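Local coordinates for nitrogenase iron-molybdenum cofactor biosynthesis protein NifB (Methanothermobacter thermautotrophicus, PDB 7JMA) that probably carries out radical SAM-dependent carbide insertion as two [4Fe-4S] clusters are coupled into the [8Fe-9S-C] precursor of the nitrogenase iron-molybdenum cofactor, at residues E97-F102 with D128-L133; D208-V213 with E251-V256. All blocks are in the same frame, centred on the assembly; numbering follows the deposited sequence.

Overall arrangement
Contact 1 (97-102 with 128-133) closes before contact 2 (208-213 with 251-256) opens, and the two lie on opposite sides of the chain's centre, 28 Å apart between centres and about 16 Å between nearest atoms. Both pack against the parallel six-stranded sheet of the radical SAM fold, a partial TIM barrel, contact 1 on strand 113-118 and contact 2 on strand 220-225. Contact 1 joins helices 96-108 and 123-132, which precede and follow strand 113-118. Contact 2 packs helix 206-216, which leads into the outermost strand 220-225, against the chain that follows helix 240-251. Contact 1 is near Cys-115, a ligand of a [4Fe-4S] cluster in the cofactor-bound protein; contact 2 lies away from the annotated sites.

Contact 1 (E97-F102 with D128-L133); sequences ETFEFF and DELAEL
The Phe-99 ring has Leu-133 CD1 at its edge, in its plane, 3.9 Å from CD1 of the ring. The carboxylate of Glu-129 approaches the same CD1 corner obliquely, its CD 3.5 Å from Phe-99 CD1, with the two planes 25° apart. Leu-130 also comes in obliquely, its CD2 3.8 Å from Phe-99 CE1. One face of the Phe-102 ring is taken within its own helix by Phe-101, whose CD2 stands 4.0 Å above the ring plane, over the centre; of the Phe-102 side chain it is CB that faces Leu-133, 4.3 Å from the leucine CB. In Glu-129, chi1 of -175° sets CG anti to the backbone N; the chain beyond is extended, and the side chain crosses that of Phe-99 at about a right angle. Helices 96-108 and 123-132 thus pack on one another beside strand 113-118, whose Met-116 touches both Phe-102 and Leu-130. Phe-102 also lies about 6 Å, side chain to side chain, from Cys-115, a ligand of a [4Fe-4S] cluster in the cofactor-bound protein. No hydrogen bond joins the two segments. Arg-126 forms a salt bridge with Glu-129 OE2 and a cation-pi contact with Phe-99, and its positive charge probably offsets the cost of setting a carboxylate against an aromatic ring.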
loop_
_atom_site.group_PDB
_atom_site.type_symbol
_atom_site.label_atom_id
_atom_site.label_comp_id
_atom_site.label_asym_id
_atom_site.label_seq_id
_atom_site.Cartn_x
_atom_site.Cartn_y
_atom_site.Cartn_z
ATOM N N GLU A 97 -16.550 3.947 1.815
ATOM C CA GLU A 97 -17.089 2.762 1.138
ATOM C C GLU A 97 -16.246 1.522 1.418
ATOM O O GLU A 97 -16.781 0.412 1.535
ATOM C CB GLU A 97 -17.188 3.001 -0.370
ATOM N N THR A 98 -14.923 1.689 1.523
ATOM C CA THR A 98 -14.043 0.565 1.836
ATOM C C THR A 98 -14.490 -0.170 3.088
ATOM O O THR A 98 -14.573 -1.401 3.104
ATOM C CB THR A 98 -12.613 1.072 2.015
ATOM O OG1 THR A 98 -12.191 1.696 0.795
ATOM C CG2 THR A 98 -11.679 -0.076 2.377
ATOM N N PHE A 99 -14.753 0.574 4.162
ATOM C CA PHE A 99 -15.116 -0.052 5.422
ATOM C C PHE A 99 -16.540 -0.593 5.383
ATOM O O PHE A 99 -16.818 -1.626 5.999
ATOM C CB PHE A 99 -14.927 0.948 6.565
ATOM C CG PHE A 99 -13.533 1.519 6.633
ATOM C CD1 PHE A 99 -12.548 0.886 7.375
ATOM C CD2 PHE A 99 -13.203 2.660 5.922
ATOM C CE1 PHE A 99 -11.264 1.403 7.426
ATOM C CE2 PHE A 99 -11.928 3.177 5.968
ATOM C CZ PHE A 99 -10.957 2.548 6.710
ATOM N N GLU A 100 -17.447 0.070 4.654
ATOM C CA GLU A 100 -18.787 -0.490 4.486
ATOM C C GLU A 100 -18.724 -1.823 3.752
ATOM O O GLU A 100 -19.423 -2.779 4.115
ATOM C CB GLU A 100 -19.691 0.492 3.734
ATOM N N PHE A 101 -17.869 -1.908 2.730
ATOM C CA PHE A 101 -17.729 -3.143 1.964
ATOM C C PHE A 101 -17.167 -4.268 2.823
ATOM O O PHE A 101 -17.682 -5.390 2.805
ATOM C CB PHE A 101 -16.833 -2.901 0.744
ATOM C CG PHE A 101 -16.456 -4.160 0.011
ATOM C CD1 PHE A 101 -17.361 -4.778 -0.850
ATOM C CD2 PHE A 101 -15.205 -4.736 0.192
ATOM C CE1 PHE A 101 -17.022 -5.944 -1.520
ATOM C CE2 PHE A 101 -14.855 -5.901 -0.473
ATOM C CZ PHE A 101 -15.767 -6.509 -1.332
ATOM N N PHE A 102 -16.086 -4.002 3.567
ATOM C CA PHE A 102 -15.534 -5.092 4.369
ATOM C C PHE A 102 -16.461 -5.482 5.515
ATOM O O PHE A 102 -16.441 -6.638 5.951
ATOM C CB PHE A 102 -14.138 -4.726 4.880
ATOM C CG PHE A 102 -13.071 -4.885 3.835
ATOM C CD1 PHE A 102 -12.861 -6.111 3.222
ATOM C CD2 PHE A 102 -12.311 -3.801 3.435
ATOM C CE1 PHE A 102 -11.897 -6.261 2.242
ATOM C CE2 PHE A 102 -11.338 -3.942 2.457
ATOM C CZ PHE A 102 -11.133 -5.164 1.853
ATOM N N ASP A 128 -6.942 -0.270 14.084
ATOM C CA ASP A 128 -7.848 -1.037 14.934
ATOM C C ASP A 128 -9.073 -1.502 14.161
ATOM O O ASP A 128 -9.500 -2.656 14.282
ATOM C CB ASP A 128 -8.281 -0.195 16.131
ATOM C CG ASP A 128 -7.211 -0.093 17.184
ATOM O OD1 ASP A 128 -6.963 1.031 17.674
ATOM O OD2 ASP A 128 -6.624 -1.139 17.527
ATOM N N GLU A 129 -9.656 -0.608 13.363
ATOM C CA GLU A 129 -10.865 -0.951 12.627
ATOM C C GLU A 129 -10.593 -2.045 11.601
ATOM O O GLU A 129 -11.413 -2.956 11.420
ATOM C CB GLU A 129 -11.407 0.304 11.948
ATOM C CG GLU A 129 -12.724 0.114 11.258
ATOM C CD GLU A 129 -13.309 1.433 10.790
ATOM O OE1 GLU A 129 -14.469 1.436 10.328
ATOM O OE2 GLU A 129 -12.606 2.464 10.891
ATOM N N LEU A 130 -9.460 -1.952 10.903
ATOM C CA LEU A 130 -9.082 -2.965 9.922
ATOM C C LEU A 130 -9.061 -4.345 10.548
ATOM O O LEU A 130 -9.601 -5.303 9.986
ATOM C CB LEU A 130 -7.708 -2.642 9.338
ATOM C CG LEU A 130 -7.702 -1.400 8.465
ATOM C CD1 LEU A 130 -6.350 -1.284 7.795
ATOM C CD2 LEU A 130 -8.828 -1.527 7.464
ATOM N N ALA A 131 -8.425 -4.456 11.718
ATOM C CA ALA A 131 -8.370 -5.727 12.428
ATOM C C ALA A 131 -9.763 -6.233 12.767
ATOM O O ALA A 131 -10.064 -7.416 12.578
ATOM C CB ALA A 131 -7.537 -5.570 13.698
ATOM N N GLU A 132 -10.629 -5.348 13.265
ATOM C CA GLU A 132 -11.976 -5.759 13.646
ATOM C C GLU A 132 -12.793 -6.230 12.450
ATOM O O GLU A 132 -13.723 -7.028 12.615
ATOM C CB GLU A 132 -12.691 -4.607 14.357
ATOM C CG GLU A 132 -11.971 -4.084 15.591
ATOM C CD GLU A 132 -12.805 -3.090 16.384
ATOM O OE1 GLU A 132 -14.038 -3.055 16.186
ATOM O OE2 GLU A 132 -12.227 -2.339 17.201
ATOM N N LEU A 133 -12.481 -5.744 11.245
ATOM C CA LEU A 133 -13.232 -6.113 10.052
ATOM C C LEU A 133 -12.687 -7.349 9.347
ATOM O O LEU A 133 -13.223 -7.728 8.298
ATOM C CB LEU A 133 -13.257 -4.944 9.068
ATOM C CG LEU A 133 -13.989 -3.719 9.604
ATOM C CD1 LEU A 133 -13.858 -2.553 8.641
ATOM C CD2 LEU A 133 -15.435 -4.058 9.856
#

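Contact 2 (D208-V213 with E251-V256); sequences DIAREV and EKIIPV
Ile-253 lays its CD1 methyl over one face of the Arg-211 guanidinium, 3.9 Å above the plane and over its centre. The two side chains cross at about a right angle, with Ile-253 CG1 also approaching Arg-211 NH1, at 4.0 Å. The arginine is extended from CG to NE, and its aliphatic part stays close to the isoleucine as well: Arg-211 CG is 4.1 Å from Ile-253 CG2. That second methyl branch, anti to the backbone N of its own residue, reaches the helix backbone itself and rests 3.8 Å from both Ala-210 C and Arg-211 N. The small side chain of Ala-210 allows this close approach, and its CB is shared by two neighbours, Ile-253 CG2 and Ile-254 CG2, the latter at 3.8 Å. Helix 206-216 is the one that leads into strand 220-225, the last strand of the parallel sheet in this radical SAM fold, a partial TIM barrel; the loop after helix 240-251 runs beside helix 206-216 and is joined to edge strand 220-225 by backbone hydrogen bonding between Pro-255 and Met-221. Met-221 also touches both Ala-210 and Ile-254, and Val-250 of helix 240-251 packs on Ala-210. Further along, Ile-254 has CG1 anti to the backbone N (chi1 -177°) and CD1 extended beyond it (chi2 167°), which brings that methyl to Val-213 CG2 at 4.3 Å, the loosest of these contacts. Val-213 also touches Leu-178 and Ile-181 of helix 166-186, and Ala-218 touches both Val-213 and Ile-254.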
loop_
_atom_site.group_PDB
_atom_site.type_symbol
_atom_site.label_atom_id
_atom_site.label_comp_id
_atom_site.label_asym_id
_atom_site.label_seq_id
_atom_site.Cartn_x
_atom_site.Cartn_y
_atom_site.Cartn_z
ATOM N N ASP A 208 17.757 0.493 2.931
ATOM C CA ASP A 208 17.391 1.245 4.130
ATOM C C ASP A 208 15.905 1.110 4.418
ATOM O O ASP A 208 15.501 0.927 5.574
ATOM C CB ASP A 208 17.758 2.723 3.979
ATOM C CG ASP A 208 19.221 2.936 3.671
ATOM O OD1 ASP A 208 20.064 2.319 4.354
ATOM O OD2 ASP A 208 19.522 3.728 2.751
ATOM N N ILE A 209 15.071 1.215 3.376
ATOM C CA ILE A 209 13.642 0.960 3.548
ATOM C C ILE A 209 13.432 -0.414 4.165
ATOM O O ILE A 209 12.709 -0.570 5.154
ATOM C CB ILE A 209 12.902 1.078 2.205
ATOM C CG1 ILE A 209 13.055 2.481 1.616
ATOM C CG2 ILE A 209 11.408 0.774 2.390
ATOM C CD1 ILE A 209 12.475 2.583 0.231
ATOM N N ALA A 210 14.070 -1.430 3.581
ATOM C CA ALA A 210 13.861 -2.801 4.034
ATOM C C ALA A 210 14.234 -2.959 5.500
ATOM O O ALA A 210 13.497 -3.585 6.268
ATOM C CB ALA A 210 14.665 -3.767 3.163
ATOM N N ARG A 211 15.374 -2.397 5.910
ATOM C CA ARG A 211 15.761 -2.491 7.316
ATOM C C ARG A 211 14.719 -1.832 8.211
ATOM O O ARG A 211 14.344 -2.386 9.251
ATOM C CB ARG A 211 17.136 -1.858 7.532
ATOM C CG ARG A 211 18.286 -2.659 6.966
ATOM C CD ARG A 211 19.618 -2.015 7.314
ATOM N NE ARG A 211 20.638 -2.334 6.323
ATOM C CZ ARG A 211 21.385 -3.435 6.348
ATOM N NH1 ARG A 211 21.232 -4.326 7.320
ATOM N NH2 ARG A 211 22.290 -3.643 5.401
ATOM N N GLU A 212 14.210 -0.659 7.802
ATOM C CA GLU A 212 13.261 0.067 8.639
ATOM C C GLU A 212 11.927 -0.664 8.738
ATOM O O GLU A 212 11.349 -0.775 9.827
ATOM C CB GLU A 212 13.037 1.478 8.095
ATOM C CG GLU A 212 12.254 2.363 9.041
ATOM C CD GLU A 212 12.894 2.463 10.422
ATOM O OE1 GLU A 212 12.144 2.450 11.425
ATOM O OE2 GLU A 212 14.141 2.559 10.500
ATOM N N VAL A 213 11.395 -1.140 7.610
ATOM C CA VAL A 213 10.075 -1.758 7.692
ATOM C C VAL A 213 10.174 -3.130 8.347
ATOM O O VAL A 213 9.221 -3.583 8.982
ATOM C CB VAL A 213 9.382 -1.828 6.315
ATOM C CG1 VAL A 213 9.213 -0.406 5.712
ATOM C CG2 VAL A 213 10.111 -2.777 5.345
ATOM N N GLU A 251 16.765 -9.128 -0.215
ATOM C CA GLU A 251 16.491 -10.478 0.261
ATOM C C GLU A 251 17.355 -10.854 1.462
ATOM O O GLU A 251 16.961 -11.708 2.268
ATOM C CB GLU A 251 16.714 -11.473 -0.877
ATOM C CG GLU A 251 15.858 -12.722 -0.815
ATOM C CD GLU A 251 15.957 -13.543 -2.087
ATOM O OE1 GLU A 251 17.092 -13.830 -2.528
ATOM O OE2 GLU A 251 14.896 -13.892 -2.651
ATOM N N LYS A 252 18.535 -10.249 1.596
ATOM C CA LYS A 252 19.367 -10.535 2.757
ATOM C C LYS A 252 18.793 -9.940 4.036
ATOM O O LYS A 252 19.235 -10.317 5.128
ATOM C CB LYS A 252 20.789 -10.016 2.527
ATOM N N ILE A 253 17.813 -9.044 3.916
ATOM C CA ILE A 253 17.230 -8.353 5.053
ATOM C C ILE A 253 15.809 -8.824 5.332
ATOM O O ILE A 253 15.430 -9.003 6.491
ATOM C CB ILE A 253 17.284 -6.825 4.825
ATOM C CG1 ILE A 253 18.745 -6.347 4.888
ATOM C CG2 ILE A 253 16.376 -6.082 5.781
ATOM C CD1 ILE A 253 19.126 -5.420 3.768
ATOM N N ILE A 254 15.015 -9.041 4.294
ATOM C CA ILE A 254 13.597 -9.361 4.438
ATOM C C ILE A 254 13.191 -10.179 3.215
ATOM O O ILE A 254 13.761 -9.975 2.132
ATOM C CB ILE A 254 12.773 -8.068 4.583
ATOM C CG1 ILE A 254 11.281 -8.336 4.815
ATOM C CG2 ILE A 254 12.949 -7.205 3.351
ATOM C CD1 ILE A 254 10.527 -7.106 5.265
ATOM N N PRO A 255 12.256 -11.127 3.329
ATOM C CA PRO A 255 11.795 -11.855 2.140
ATOM C C PRO A 255 11.292 -10.905 1.059
ATOM O O PRO A 255 10.714 -9.854 1.344
ATOM C CB PRO A 255 10.665 -12.732 2.681
ATOM C CG PRO A 255 11.058 -12.986 4.101
ATOM C CD PRO A 255 11.685 -11.689 4.569
ATOM N N VAL A 256 11.515 -11.295 -0.195
ATOM C CA VAL A 256 11.164 -10.481 -1.352
ATOM C C VAL A 256 10.173 -11.259 -2.201
ATOM O O VAL A 256 10.333 -12.466 -2.410
ATOM C CB VAL A 256 12.407 -10.097 -2.181
ATOM C CG1 VAL A 256 11.999 -9.343 -3.449
ATOM C CG2 VAL A 256 13.352 -9.258 -1.343
#